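Local coordinates for FixK2 protein (Bradyrhizobium japonicum, PDB 4I2O), which binds DNA and probably acts as a transcription factor of the CRP/FNR superfamily, linked to nitrogen fixation, at residues A175-L180 against A216-L221. The protein carries 1 engineered substitution. Numbering follows the deposited sequence.
With nucleotides of chain C.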
ATOM      1  N   ALA A 175       5.563  28.377   8.693  1.00 24.54           N
ATOM      2  CA  ALA A 175       6.365  29.031   9.721  1.00 22.59           C
ATOM      3  C   ALA A 175       6.340  28.189  10.994  1.00 24.63           C
ATOM      4  O   ALA A 175       6.100  28.691  12.093  1.00 25.60           O
ATOM      5  CB  ALA A 175       5.850  30.504  10.007  1.00 23.72           C
ATOM      6  N   GLY A 176       6.580  26.889  10.843  1.00 25.31           N
ATOM      7  CA  GLY A 176       6.645  26.025  12.040  1.00 30.05           C
ATOM      8  C   GLY A 176       5.397  25.378  12.617  1.00 26.90           C
ATOM      9  O   GLY A 176       5.506  24.501  13.489  1.00 30.83           O
ATOM     10  N   MET A 177       4.206  25.769  12.167  1.00 24.83           N
ATOM     11  CA  MET A 177       2.967  25.277  12.795  1.00 20.84           C
ATOM     12  C   MET A 177       2.111  24.559  11.766  1.00 25.94           C
ATOM     13  O   MET A 177       2.081  24.982  10.605  1.00 28.92           O
ATOM     14  CB  MET A 177       2.161  26.463  13.419  1.00 24.06           C
ATOM     15  CG  MET A 177       0.755  25.950  13.868  1.00 37.42           C
ATOM     16  SD  MET A 177      -0.282  27.236  14.563  1.00 42.74           S
ATOM     17  CE  MET A 177       0.285  27.057  16.275  1.00 30.82           C
ATOM     18  N   MET A 178       1.517  23.427  12.176  1.00 25.76           N
ATOM     19  CA  MET A 178       0.622  22.619  11.357  1.00 24.73           C
ATOM     20  C   MET A 178      -0.805  22.932  11.736  1.00 25.85           C
ATOM     21  O   MET A 178      -1.203  22.732  12.894  1.00 29.37           O
ATOM     22  CB  MET A 178       0.838  21.124  11.724  1.00 24.32           C
ATOM     23  CG  MET A 178       2.245  20.791  11.769  1.00 31.94           C
ATOM     24  SD  MET A 178       2.404  19.005  11.794  1.00 29.81           S
ATOM     25  CE  MET A 178       2.351  18.675  13.544  1.00 24.67           C
ATOM     26  N   ALA A 179      -1.599  23.364  10.778  1.00 22.85           N
ATOM     27  CA  ALA A 179      -3.025  23.508  11.014  1.00 26.86           C
ATOM     28  C   ALA A 179      -3.634  22.278  10.374  1.00 25.35           C
ATOM     29  O   ALA A 179      -3.720  22.164   9.121  1.00 27.16           O
ATOM     30  CB  ALA A 179      -3.569  24.792  10.369  1.00 30.91           C
ATOM     31  N   LEU A 180      -3.989  21.308  11.196  1.00 23.07           N
ATOM     32  CA  LEU A 180      -4.378  20.002  10.666  1.00 19.83           C
ATOM     33  C   LEU A 180      -5.826  20.132  10.259  1.00 20.88           C
ATOM     34  O   LEU A 180      -6.625  20.763  11.002  1.00 22.13           O
ATOM     35  CB  LEU A 180      -4.301  18.959  11.794  1.00 20.36           C
ATOM     36  CG  LEU A 180      -2.878  18.515  12.141  1.00 23.29           C
ATOM     37  CD1 LEU A 180      -2.995  17.482  13.298  1.00 24.86           C
ATOM     38  CD2 LEU A 180      -2.088  17.977  10.930  1.00 25.52           C
ATOM     39  N   ALA A 216      -6.763  22.049  19.468  1.00 28.14           N
ATOM     40  CA  ALA A 216      -6.440  20.627  19.184  1.00 22.16           C
ATOM     41  C   ALA A 216      -5.791  20.367  17.846  1.00 23.50           C
ATOM     42  O   ALA A 216      -5.013  19.385  17.687  1.00 22.99           O
ATOM     43  CB  ALA A 216      -7.728  19.771  19.308  1.00 26.16           C
ATOM     44  N   ARG A 217      -6.174  21.122  16.827  1.00 25.11           N
ATOM     45  CA  ARG A 217      -5.669  20.794  15.485  1.00 24.15           C
ATOM     46  C   ARG A 217      -4.613  21.788  15.027  1.00 32.93           C
ATOM     47  O   ARG A 217      -4.231  21.764  13.862  1.00 33.69           O
ATOM     48  CB  ARG A 217      -6.815  20.833  14.459  1.00 29.79           C
ATOM     49  CG  ARG A 217      -7.930  19.834  14.742  1.00 29.37           C
ATOM     50  CD  ARG A 217      -8.998  19.862  13.659  1.00 32.22           C
ATOM     51  NE  ARG A 217     -10.182  19.058  14.017  1.00 40.05           N
ATOM     52  CZ  ARG A 217     -11.247  18.904  13.221  1.00 44.91           C
ATOM     53  NH1 ARG A 217     -11.283  19.524  12.047  1.00 48.37           N
ATOM     54  NH2 ARG A 217     -12.301  18.153  13.594  1.00 36.40           N
ATOM     55  N   GLN A 218      -4.153  22.658  15.924  1.00 24.82           N
ATOM     56  CA  GLN A 218      -3.057  23.578  15.577  1.00 26.98           C
ATOM     57  C   GLN A 218      -1.852  23.134  16.371  1.00 28.52           C
ATOM     58  O   GLN A 218      -1.801  23.325  17.559  1.00 31.80           O
ATOM     59  CB  GLN A 218      -3.424  24.989  15.955  1.00 30.27           C
ATOM     60  CG  GLN A 218      -4.671  25.412  15.254  1.00 33.88           C
ATOM     61  CD  GLN A 218      -4.365  25.902  13.892  1.00 45.34           C
ATOM     62  OE1 GLN A 218      -3.195  26.181  13.556  1.00 51.15           O
ATOM     63  NE2 GLN A 218      -5.395  26.006  13.069  1.00 47.90           N
ATOM     64  N   ILE A 219      -0.879  22.520  15.725  1.00 24.96           N
ATOM     65  CA  ILE A 219       0.173  21.813  16.467  1.00 20.83           C
ATOM     66  C   ILE A 219       1.515  22.354  16.035  1.00 27.83           C
ATOM     67  O   ILE A 219       1.716  22.601  14.849  1.00 31.31           O
ATOM     68  CB  ILE A 219       0.120  20.298  16.213  1.00 24.33           C
ATOM     69  CG1 ILE A 219      -1.131  19.701  16.867  1.00 29.30           C
ATOM     70  CG2 ILE A 219       1.363  19.656  16.721  1.00 25.01           C
ATOM     71  CD1 ILE A 219      -1.350  18.195  16.631  1.00 26.39           C
ATOM     72  N   VAL A 220       2.425  22.571  16.987  1.00 28.86           N
ATOM     73  CA  VAL A 220       3.748  23.130  16.660  1.00 26.26           C
ATOM     74  C   VAL A 220       4.698  22.072  17.172  1.00 31.43           C
ATOM     75  O   VAL A 220       4.692  21.769  18.372  1.00 32.36           O
ATOM     76  CB  VAL A 220       4.050  24.471  17.374  1.00 27.99           C
ATOM     77  CG1 VAL A 220       5.496  24.871  17.165  1.00 33.94           C
ATOM     78  CG2 VAL A 220       3.237  25.609  16.800  1.00 32.62           C
ATOM     79  N   LEU A 221       5.492  21.465  16.290  1.00 27.10           N
ATOM     80  CA  LEU A 221       6.506  20.514  16.765  1.00 29.24           C
ATOM     81  C   LEU A 221       7.666  21.286  17.369  1.00 35.32           C
ATOM     82  O   LEU A 221       8.284  22.129  16.711  1.00 34.38           O
ATOM     83  CB  LEU A 221       7.039  19.638  15.624  1.00 26.89           C
ATOM     84  CG  LEU A 221       5.978  18.852  14.898  1.00 26.19           C
ATOM     85  CD1 LEU A 221       6.711  17.950  13.857  1.00 33.21           C
ATOM     86  CD2 LEU A 221       5.232  17.973  15.950  1.00 31.06           C
TER
ATOM     87  P    DA C   7     -11.346  16.448  16.867  1.00 27.86           P
ATOM     88  OP1  DA C   7     -10.373  17.234  16.076  1.00 29.71           O
ATOM     89  OP2  DA C   7     -11.641  15.011  16.513  1.00 26.38           O
ATOM     90  O5'  DA C   7     -10.944  16.416  18.396  1.00 26.98           O
ATOM     91  C5'  DA C   7     -10.671  17.724  19.113  1.00 28.61           C
ATOM     92  C4'  DA C   7     -10.384  17.352  20.575  1.00 27.68           C
ATOM     93  O4'  DA C   7     -11.636  16.977  21.199  1.00 29.37           O
ATOM     94  C3'  DA C   7      -9.414  16.201  20.759  1.00 29.44           C
ATOM     95  O3'  DA C   7      -8.276  16.847  21.424  1.00 24.92           O
ATOM     96  C2'  DA C   7     -10.155  15.184  21.685  1.00 26.26           C
ATOM     97  C1'  DA C   7     -11.305  16.074  22.231  1.00 27.71           C
ATOM     98  N9   DA C   7     -12.526  15.295  22.442  1.00 37.40           N
ATOM     99  C8   DA C   7     -13.233  14.567  21.518  1.00 34.55           C
ATOM    100  N7   DA C   7     -14.316  13.974  21.995  1.00 44.83           N
ATOM    101  C5   DA C   7     -14.352  14.382  23.339  1.00 40.96           C
ATOM    102  C6   DA C   7     -15.236  14.087  24.376  1.00 47.36           C
ATOM    103  N6   DA C   7     -16.305  13.309  24.129  1.00 47.36           N
ATOM    104  N1   DA C   7     -15.007  14.656  25.622  1.00 54.08           N
ATOM    105  C2   DA C   7     -13.884  15.419  25.715  1.00 53.25           C
ATOM    106  N3   DA C   7     -12.953  15.730  24.755  1.00 32.32           N
ATOM    107  C4   DA C   7     -13.266  15.191  23.616  1.00 35.62           C
TER
HETATM  108  O   HOH W   1       5.102  21.856  13.449  1.00 26.84           O
HETATM  109  O   HOH W   2       8.159  23.886  14.619  1.00 34.94           O
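M178 and I219 form the antiparallel hydrogen-bonded pair that joins edge strand 177-179 to strand 218-221 in the small sheet of the Crp-like helix-turn-helix domain. M178 N donates to I219 O at 2.8 Å, and I219 N donates back to M178 O at 2.9 Å. Past the strand end, L180 N reaches R217 O at 2.7 Å, with an N-H...O angle of 172°. At the other end, two waters bridge G176 O to L221, one through its N and one through its O.

The face with M178 and I219 is buried. The M178 chain bends at chi3 (-89°), and its CE packs tightly on I219 CG2 at 3.5 Å and also meets L221 CD2. L180 CD1 touches I219 CD1 at 3.8 Å. In this winged-helix fold, helix 157-172 covers M178 through L165, D169 and L172. On the other face, the M177 side chain crosses that of V220 at about a right angle, with M177 CE 3.3 Å from V220 CG2.

R217 binds the DNA backbone. Its chain extends from CG to NE, with chi3 at -171°. R217 NE donates to phosphate oxygen OP1 of DA7 of chain C at 2.8 Å, and R217 NH2 adds a weak bond to the same oxygen.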